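Local coordinates for taurine:2-oxoglutarate aminotransferase (Bifidobacterium kashiwanohense PV20-2, PDB 6JIX), which catalyses the pyridoxal-phosphate-dependent transfer of the amino group of taurine to 2-oxoglutarate, which yields glutamate, at the interface of chains A and B. Residues are numbered along the deposited sequence; one frame, centred on the assembly and turned at random. Chains: chain A/B, taurine:2-oxoglutarate aminotransferase.

Contact 1: the interface of chains A and B. Residues chain A 75, 77-80; chain B 34-36, 64.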
loop_
_atom_site.group_PDB
_atom_site.type_symbol
_atom_site.label_atom_id
_atom_site.label_comp_id
_atom_site.label_asym_id
_atom_site.label_seq_id
_atom_site.Cartn_x
_atom_site.Cartn_y
_atom_site.Cartn_z
ATOM N N GLN A 75 -19.185 2.802 -10.492
ATOM C CA GLN A 75 -18.861 1.775 -9.514
ATOM C C GLN A 75 -19.251 2.224 -8.109
ATOM O O GLN A 75 -19.720 1.413 -7.300
ATOM C CB GLN A 75 -17.375 1.424 -9.584
ATOM C CG GLN A 75 -17.052 0.123 -8.891
ATOM C CD GLN A 75 -17.993 -0.988 -9.323
ATOM O OE1 GLN A 75 -18.271 -1.143 -10.511
ATOM N NE2 GLN A 75 -18.501 -1.754 -8.361
ATOM N N ASP A 77 -21.758 4.003 -7.308
ATOM C CA ASP A 77 -23.201 3.873 -7.115
ATOM C C ASP A 77 -23.625 2.432 -6.873
ATOM O O ASP A 77 -24.734 2.201 -6.389
ATOM C CB ASP A 77 -23.969 4.424 -8.327
ATOM C CG ASP A 77 -23.984 5.940 -8.373
ATOM O OD1 ASP A 77 -23.787 6.504 -9.475
ATOM O OD2 ASP A 77 -24.190 6.575 -7.318
ATOM N N ASN A 78 -22.771 1.464 -7.195
ATOM C CA ASN A 78 -23.072 0.055 -6.991
ATOM C C ASN A 78 -22.419 -0.491 -5.726
ATOM O O ASN A 78 -23.103 -0.933 -4.795
ATOM C CB ASN A 78 -22.602 -0.766 -8.198
ATOM C CG ASN A 78 -22.913 -2.238 -8.040
ATOM O OD1 ASN A 78 -24.077 -2.616 -7.866
ATOM N ND2 ASN A 78 -21.875 -3.080 -8.052
ATOM N N MET A 79 -21.090 -0.454 -5.678
ATOM C CA MET A 79 -20.337 -1.167 -4.663
ATOM C C MET A 79 -18.912 -0.642 -4.665
ATOM O O MET A 79 -18.135 -0.958 -5.574
ATOM C CB MET A 79 -20.394 -2.666 -4.969
ATOM C CG MET A 79 -19.902 -3.578 -3.887
ATOM S SD MET A 79 -20.392 -5.297 -4.178
ATOM C CE MET A 79 -19.502 -5.773 -5.654
ATOM N N CYS A 80 -18.568 0.188 -3.677
ATOM C CA CYS A 80 -17.226 0.773 -3.626
ATOM C C CYS A 80 -16.162 -0.274 -3.296
ATOM O O CYS A 80 -15.038 -0.203 -3.811
ATOM C CB CYS A 80 -17.173 1.904 -2.599
ATOM S SG CYS A 80 -18.005 3.433 -3.096
ATOM N N LYS B 34 -22.694 -9.209 -6.286
ATOM C CA LYS B 34 -23.252 -8.308 -7.283
ATOM C C LYS B 34 -23.490 -6.901 -6.765
ATOM O O LYS B 34 -23.387 -5.934 -7.535
ATOM C CB LYS B 34 -24.591 -8.870 -7.795
ATOM C CG LYS B 34 -25.429 -7.888 -8.611
ATOM C CD LYS B 34 -26.368 -8.628 -9.558
ATOM C CE LYS B 34 -26.972 -7.720 -10.630
ATOM N NZ LYS B 34 -27.688 -8.535 -11.659
ATOM N N LYS B 35 -23.815 -6.775 -5.485
ATOM C CA LYS B 35 -24.302 -5.526 -4.928
ATOM C C LYS B 35 -24.169 -5.616 -3.422
ATOM O O LYS B 35 -24.247 -6.708 -2.848
ATOM C CB LYS B 35 -25.767 -5.281 -5.341
ATOM C CG LYS B 35 -26.513 -4.218 -4.544
ATOM C CD LYS B 35 -26.304 -2.805 -5.120
ATOM C CE LYS B 35 -26.341 -1.735 -4.013
ATOM N NZ LYS B 35 -26.530 -0.336 -4.513
ATOM N N ALA B 36 -23.974 -4.466 -2.790
ATOM C CA ALA B 36 -24.003 -4.375 -1.339
ATOM C C ALA B 36 -24.675 -3.066 -0.957
ATOM O O ALA B 36 -24.609 -2.082 -1.702
ATOM C CB ALA B 36 -22.594 -4.464 -0.735
ATOM N N GLU B 64 -22.236 1.348 0.771
ATOM C CA GLU B 64 -22.925 2.301 -0.097
ATOM C C GLU B 64 -23.518 3.471 0.684
ATOM O O GLU B 64 -24.527 4.056 0.272
ATOM C CB GLU B 64 -24.015 1.606 -0.918
ATOM C CG GLU B 64 -23.503 0.960 -2.199
ATOM C CD GLU B 64 -22.615 1.889 -2.994
ATOM O OE1 GLU B 64 -23.086 2.964 -3.403
ATOM O OE2 GLU B 64 -21.434 1.556 -3.194
HETATM O O HOH W 1 -19.644 0.461 -0.597
#
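The carboxamide of A:Asn78 reaches across to the backbone of B:Lys34, its ND2 donating a hydrogen bond of 3.3 Å to the carbonyl O. That acceptor lies in the amide plane of A:Asn78, while the N-H arrives tilted by 29° from the plane of the carbonyl. The side chains of A:Asn78 and B:Lys35 run antiparallel alongside one another: OD1 of A:Asn78 sits 3.5 Å from CD of B:Lys35, and the side-chain amine NZ of the lysine ends near the carbonyl O atoms of A:Asn78 and A:Asp77. The carboxylate of B:Glu64 fits against the C-terminal turn of helix 66-78, OE1 toward the carbonyl O of A:Asp77. Its OE2 faces the amides of A:Met79 and A:Cys80, accepting a weak hydrogen bond of 3.2 Å from A:Cys80 N, which a water also joins to B:Glu64 N. SD of A:Met79 rests 4.0 Å from CA of B:Lys35. Further out, NE2 of A:Gln75 steadies the turn, donating to A:Met79 O at 2.9 Å. CG of A:Asn78 stands anti to its backbone N (chi1 -179°), sending the amide toward strand 31-37 of chain B. The patch docks a helix end onto the other subunit, probably helping to hold together the dimer expected of class-III aminotransferases.

Contact 2: the interface of chains A and B. Residues chain A 91-92, 95, 99, 108-110; chain B 18-20.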
loop_
_atom_site.group_PDB
_atom_site.type_symbol
_atom_site.label_atom_id
_atom_site.label_comp_id
_atom_site.label_asym_id
_atom_site.label_seq_id
_atom_site.Cartn_x
_atom_site.Cartn_y
_atom_site.Cartn_z
ATOM N N LYS A 91 -12.986 -6.739 -10.779
ATOM C CA LYS A 91 -11.743 -7.442 -10.472
ATOM C C LYS A 91 -11.510 -8.599 -11.442
ATOM O O LYS A 91 -10.387 -8.803 -11.917
ATOM C CB LYS A 91 -11.780 -7.917 -9.020
ATOM C CG LYS A 91 -10.650 -8.800 -8.591
ATOM C CD LYS A 91 -10.651 -8.951 -7.076
ATOM C CE LYS A 91 -11.748 -9.888 -6.592
ATOM N NZ LYS A 91 -11.806 -9.941 -5.111
ATOM N N SER A 92 -12.555 -9.367 -11.757
ATOM C CA SER A 92 -12.395 -10.440 -12.731
ATOM C C SER A 92 -12.063 -9.878 -14.112
ATOM O O SER A 92 -11.182 -10.388 -14.812
ATOM C CB SER A 92 -13.667 -11.284 -12.782
ATOM O OG SER A 92 -13.693 -12.223 -11.722
ATOM N N ALA A 95 -8.316 -8.529 -14.217
ATOM C CA ALA A 95 -7.299 -9.573 -14.248
ATOM C C ALA A 95 -7.189 -10.195 -15.639
ATOM O O ALA A 95 -6.086 -10.363 -16.169
ATOM C CB ALA A 95 -7.608 -10.636 -13.206
ATOM N N VAL A 99 -3.875 -9.872 -18.072
ATOM C CA VAL A 99 -3.233 -11.071 -18.613
ATOM C C VAL A 99 -3.244 -11.033 -20.136
ATOM O O VAL A 99 -2.248 -11.368 -20.790
ATOM C CB VAL A 99 -3.918 -12.343 -18.078
ATOM C CG1 VAL A 99 -3.320 -13.585 -18.734
ATOM C CG2 VAL A 99 -3.808 -12.427 -16.563
ATOM N N GLN A 108 -0.989 -15.886 -16.453
ATOM C CA GLN A 108 -2.211 -16.536 -16.004
ATOM C C GLN A 108 -3.017 -15.678 -15.036
ATOM O O GLN A 108 -4.211 -15.459 -15.251
ATOM C CB GLN A 108 -1.882 -17.875 -15.341
ATOM C CG GLN A 108 -3.076 -18.803 -15.236
ATOM C CD GLN A 108 -3.863 -18.869 -16.533
ATOM O OE1 GLN A 108 -3.351 -19.318 -17.562
ATOM N NE2 GLN A 108 -5.110 -18.416 -16.496
ATOM N N ARG A 109 -2.394 -15.177 -13.978
ATOM C CA ARG A 109 -3.142 -14.522 -12.919
ATOM C C ARG A 109 -2.546 -13.150 -12.623
ATOM O O ARG A 109 -1.443 -12.814 -13.065
ATOM C CB ARG A 109 -3.174 -15.391 -11.650
ATOM C CG ARG A 109 -3.625 -16.811 -11.890
ATOM C CD ARG A 109 -3.681 -17.621 -10.588
ATOM N NE ARG A 109 -4.356 -18.896 -10.807
ATOM C CZ ARG A 109 -5.676 -19.047 -10.807
ATOM N NH1 ARG A 109 -6.453 -18.002 -10.580
ATOM N NH2 ARG A 109 -6.219 -20.233 -11.048
ATOM N N VAL A 110 -3.318 -12.343 -11.895
ATOM C CA VAL A 110 -2.887 -11.034 -11.420
ATOM C C VAL A 110 -3.136 -10.943 -9.912
ATOM O O VAL A 110 -4.222 -11.291 -9.425
ATOM C CB VAL A 110 -3.612 -9.901 -12.166
ATOM C CG1 VAL A 110 -3.304 -8.569 -11.519
ATOM C CG2 VAL A 110 -3.204 -9.912 -13.620
ATOM N N TYR B 18 -8.228 -16.363 -13.283
ATOM C CA TYR B 18 -7.300 -15.279 -13.575
ATOM C C TYR B 18 -6.917 -14.436 -12.375
ATOM O O TYR B 18 -5.951 -13.671 -12.466
ATOM C CB TYR B 18 -7.881 -14.329 -14.629
ATOM C CG TYR B 18 -7.938 -14.884 -16.024
ATOM C CD1 TYR B 18 -6.793 -15.000 -16.788
ATOM C CD2 TYR B 18 -9.145 -15.267 -16.592
ATOM C CE1 TYR B 18 -6.841 -15.491 -18.081
ATOM C CE2 TYR B 18 -9.200 -15.765 -17.894
ATOM C CZ TYR B 18 -8.045 -15.873 -18.632
ATOM O OH TYR B 18 -8.079 -16.364 -19.917
ATOM N N VAL B 19 -7.633 -14.528 -11.282
ATOM C CA VAL B 19 -7.340 -13.696 -10.121
ATOM C C VAL B 19 -6.431 -14.456 -9.166
ATOM O O VAL B 19 -6.583 -15.666 -8.963
ATOM C CB VAL B 19 -8.636 -13.253 -9.426
ATOM C CG1 VAL B 19 -8.314 -12.792 -8.040
ATOM C CG2 VAL B 19 -9.297 -12.142 -10.228
ATOM N N MET B 20 -5.483 -13.739 -8.569
ATOM C CA MET B 20 -4.603 -14.299 -7.549
ATOM C C MET B 20 -5.217 -14.022 -6.176
ATOM O O MET B 20 -5.204 -12.884 -5.693
ATOM C CB MET B 20 -3.212 -13.683 -7.676
ATOM C CG MET B 20 -2.102 -14.480 -7.011
ATOM S SD MET B 20 -1.416 -15.753 -8.064
ATOM C CE MET B 20 0.304 -15.703 -7.594
HETATM O O HOH W 2 -5.340 -10.352 -6.683
#
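B:Val19 lies parallel to A:Val110 in a beta bridge, with A:Val110 N donating to B:Tyr18 O at 3.0 Å and A:Val110 O accepting from B:Met20 N at 2.9 Å, so that the segment following helix 8-18 pairs briefly with strand 107-113. Next to this pairing A:Arg109 runs extended from CG to NE and brings NH1 to the carbonyl O of B:Val19, 2.8 Å away. The N-H comes from above the carbonyl plane, 39° out of it, and the bond is bent. The side chain of B:Met20 crosses that of A:Arg109 at about a right angle, SD against CD. Toward helix 89-102, B:Val19 points its CG2 branch at the CB methyl of A:Ala95, 3.7 Å off, and also meets the aliphatic stem of A:Lys91. B:Tyr18 turns its CG anti to its own carbonyl carbon (chi1 -72°), laying the ring between A:Val99 and A:Gln108. NE2 of A:Gln108 lies over one face near the CD1-CE1 rim, 3.8 Å from B:Tyr18 CD1, its amide inclined 27° to the ring; CG2 of A:Val99 is displaced toward the other face. A water bridges the carbonyl of strand residue A:Val110 and that of the loop residue B:Met20, 3.1 Å from A:Val110 O and 2.7 Å from B:Met20 O.

Contact 3: the interface of chains A and B. Residues chain A 15-17, 19-20, 25-27; chain B 109, 300, 303-304.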
loop_
_atom_site.group_PDB
_atom_site.type_symbol
_atom_site.label_atom_id
_atom_site.label_comp_id
_atom_site.label_asym_id
_atom_site.label_seq_id
_atom_site.Cartn_x
_atom_site.Cartn_y
_atom_site.Cartn_z
ATOM N N HIS A 15 -2.138 22.381 5.281
ATOM C CA HIS A 15 -1.155 21.393 4.848
ATOM C C HIS A 15 0.182 21.619 5.549
ATOM O O HIS A 15 0.799 20.675 6.057
ATOM C CB HIS A 15 -0.984 21.433 3.324
ATOM C CG HIS A 15 0.133 20.562 2.822
ATOM N ND1 HIS A 15 -0.089 19.371 2.164
ATOM C CD2 HIS A 15 1.479 20.709 2.893
ATOM C CE1 HIS A 15 1.072 18.820 1.855
ATOM N NE2 HIS A 15 2.039 19.612 2.283
ATOM N N SER A 16 0.650 22.872 5.572
ATOM C CA SER A 16 1.943 23.180 6.175
ATOM C C SER A 16 1.980 22.845 7.654
ATOM O O SER A 16 3.053 22.572 8.204
ATOM C CB SER A 16 2.266 24.659 5.980
ATOM O OG SER A 16 3.039 24.838 4.819
ATOM N N GLU A 17 0.821 22.844 8.303
ATOM C CA GLU A 17 0.706 22.701 9.746
ATOM C C GLU A 17 0.363 21.282 10.184
ATOM O O GLU A 17 0.807 20.850 11.254
ATOM C CB GLU A 17 -0.360 23.673 10.262
ATOM C CG GLU A 17 -0.269 24.087 11.726
ATOM C CD GLU A 17 -1.500 24.883 12.184
ATOM O OE1 GLU A 17 -1.823 24.825 13.396
ATOM O OE2 GLU A 17 -2.143 25.553 11.327
ATOM N N VAL A 19 -0.166 18.285 7.719
ATOM C CA VAL A 19 0.112 17.202 6.773
ATOM C C VAL A 19 1.570 16.794 6.906
ATOM O O VAL A 19 2.454 17.651 7.016
ATOM C CB VAL A 19 -0.195 17.627 5.318
ATOM C CG1 VAL A 19 0.173 16.515 4.343
ATOM C CG2 VAL A 19 -1.652 18.030 5.152
ATOM N N MET A 20 1.838 15.498 6.851
ATOM C CA MET A 20 3.215 15.030 6.841
ATOM C C MET A 20 3.666 14.813 5.394
ATOM O O MET A 20 3.173 13.918 4.698
ATOM C CB MET A 20 3.382 13.782 7.703
ATOM C CG MET A 20 4.842 13.590 8.108
ATOM S SD MET A 20 5.121 12.713 9.657
ATOM C CE MET A 20 5.721 14.068 10.634
ATOM N N LYS A 25 11.573 18.234 4.866
ATOM C CA LYS A 25 11.335 18.688 6.227
ATOM C C LYS A 25 9.916 19.229 6.314
ATOM O O LYS A 25 9.374 19.758 5.346
ATOM C CB LYS A 25 12.337 19.762 6.647
ATOM C CG LYS A 25 13.748 19.507 6.196
ATOM C CD LYS A 25 14.727 20.174 7.138
ATOM C CE LYS A 25 16.132 20.227 6.542
ATOM N NZ LYS A 25 17.181 20.110 7.611
ATOM N N GLN A 26 9.325 19.123 7.492
ATOM C CA GLN A 26 7.928 19.475 7.620
ATOM C C GLN A 26 7.770 20.988 7.662
ATOM O O GLN A 26 8.703 21.724 7.999
ATOM C CB GLN A 26 7.336 18.852 8.887
ATOM C CG GLN A 26 7.014 17.360 8.778
ATOM C CD GLN A 26 6.835 16.883 7.338
ATOM O OE1 GLN A 26 5.776 17.072 6.742
ATOM N NE2 GLN A 26 7.871 16.266 6.776
ATOM N N GLY A 27 6.592 21.454 7.244
ATOM C CA GLY A 27 6.189 22.822 7.499
ATOM C C GLY A 27 6.665 23.871 6.519
ATOM O O GLY A 27 6.481 25.064 6.789
ATOM N N ARG B 109 0.683 16.019 13.206
ATOM C CA ARG B 109 0.640 15.743 11.773
ATOM C C ARG B 109 0.140 14.335 11.488
ATOM O O ARG B 109 0.155 13.453 12.346
ATOM C CB ARG B 109 2.012 15.927 11.111
ATOM C CG ARG B 109 2.638 17.247 11.419
ATOM C CD ARG B 109 3.735 17.567 10.463
ATOM N NE ARG B 109 4.170 18.941 10.653
ATOM C CZ ARG B 109 3.945 19.905 9.777
ATOM N NH1 ARG B 109 3.300 19.628 8.658
ATOM N NH2 ARG B 109 4.362 21.138 10.014
ATOM N N SER B 300 6.565 15.501 15.250
ATOM C CA SER B 300 6.433 16.546 14.236
ATOM C C SER B 300 7.622 17.491 14.267
ATOM O O SER B 300 8.191 17.832 13.220
ATOM C CB SER B 300 5.142 17.338 14.427
ATOM O OG SER B 300 5.079 18.413 13.490
ATOM N N PHE B 303 10.952 16.095 12.628
ATOM C CA PHE B 303 10.974 16.112 11.167
ATOM C C PHE B 303 10.788 17.508 10.580
ATOM O O PHE B 303 10.709 17.654 9.351
ATOM C CB PHE B 303 9.918 15.156 10.622
ATOM C CG PHE B 303 10.290 13.714 10.783
ATOM C CD1 PHE B 303 11.325 13.170 10.050
ATOM C CD2 PHE B 303 9.625 12.911 11.673
ATOM C CE1 PHE B 303 11.672 11.854 10.189
ATOM C CE2 PHE B 303 9.978 11.598 11.821
ATOM C CZ PHE B 303 11.002 11.074 11.076
ATOM N N THR B 304 10.710 18.526 11.434
ATOM C CA THR B 304 10.920 19.899 10.998
ATOM C C THR B 304 12.406 20.207 10.859
ATOM O O THR B 304 12.811 20.970 9.976
ATOM C CB THR B 304 10.270 20.863 11.986
ATOM O OG1 THR B 304 8.982 20.360 12.364
ATOM C CG2 THR B 304 10.128 22.217 11.357
#
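The guanidinium of B:Arg109 is held between two layers of chain A, with the carbonyl O of A:Glu17 over the centre of one face and CB of A:Gln26 over the centre of the other, each about 3.6 Å from the plane. A:Gln26 and the arginine lie side by side, pointing opposite ways, and the amide stands 75° from the guanidinium, so the glutamine packs through CB and CG rather than stacking its flat end. CG of B:Arg109 stands anti to its carbonyl carbon (chi1 -52°), and the extended chain beyond it carries the guanidinium to the helix end. The arginine's edge does the polar work. NH1 and NH2 of B:Arg109 both donate to the carbonyl O of A:Ser16, NH2 at 2.7 Å; the NH2 bond is tilted 18° from the carbonyl plane, whereas NH1 comes in well above it. As in the twin contact, NH1 also binds A:Val19 O. NE of B:Arg109 donates within its own chain to OG of B:Ser300 at 3.0 Å, and B:Ser300 O in turn accepts from the hydroxyl OG1 of B:Thr304 at 2.8 Å. With partners along NE, NH1 and NH2, rotation of the group should be restrained. The carbonyls at the C-terminal end of helix 8-18 would be expected to suit a positively charged guanidinium. Beside it, A:Gln26 N donates to B:Phe303 O at 2.7 Å. The arginine thus leaves strand 107-113, passes helix 297-305 of its own chain and ends at the C-terminal turn of helix 8-18 and the following loop of the partner.

Contact 2 lies about 21 Å from contact 1 and about 40 Å from contact 3, with 36 Å between contacts 1 and 3, all between centres of C-alpha atoms. Contacts 2 and 3 share strand 107-113 with Arg109, and the end of helix 8-18 with residues 19-20, chains exchanged, and each adds elements of its own. Each subunit thus lends its N-terminal segment to its neighbour. Contact 1, which also recurs with the chains exchanged, joins the end of helix 66-78 to strand 33-37 and Glu64, so separate parts of the chain probably tie the dimer together.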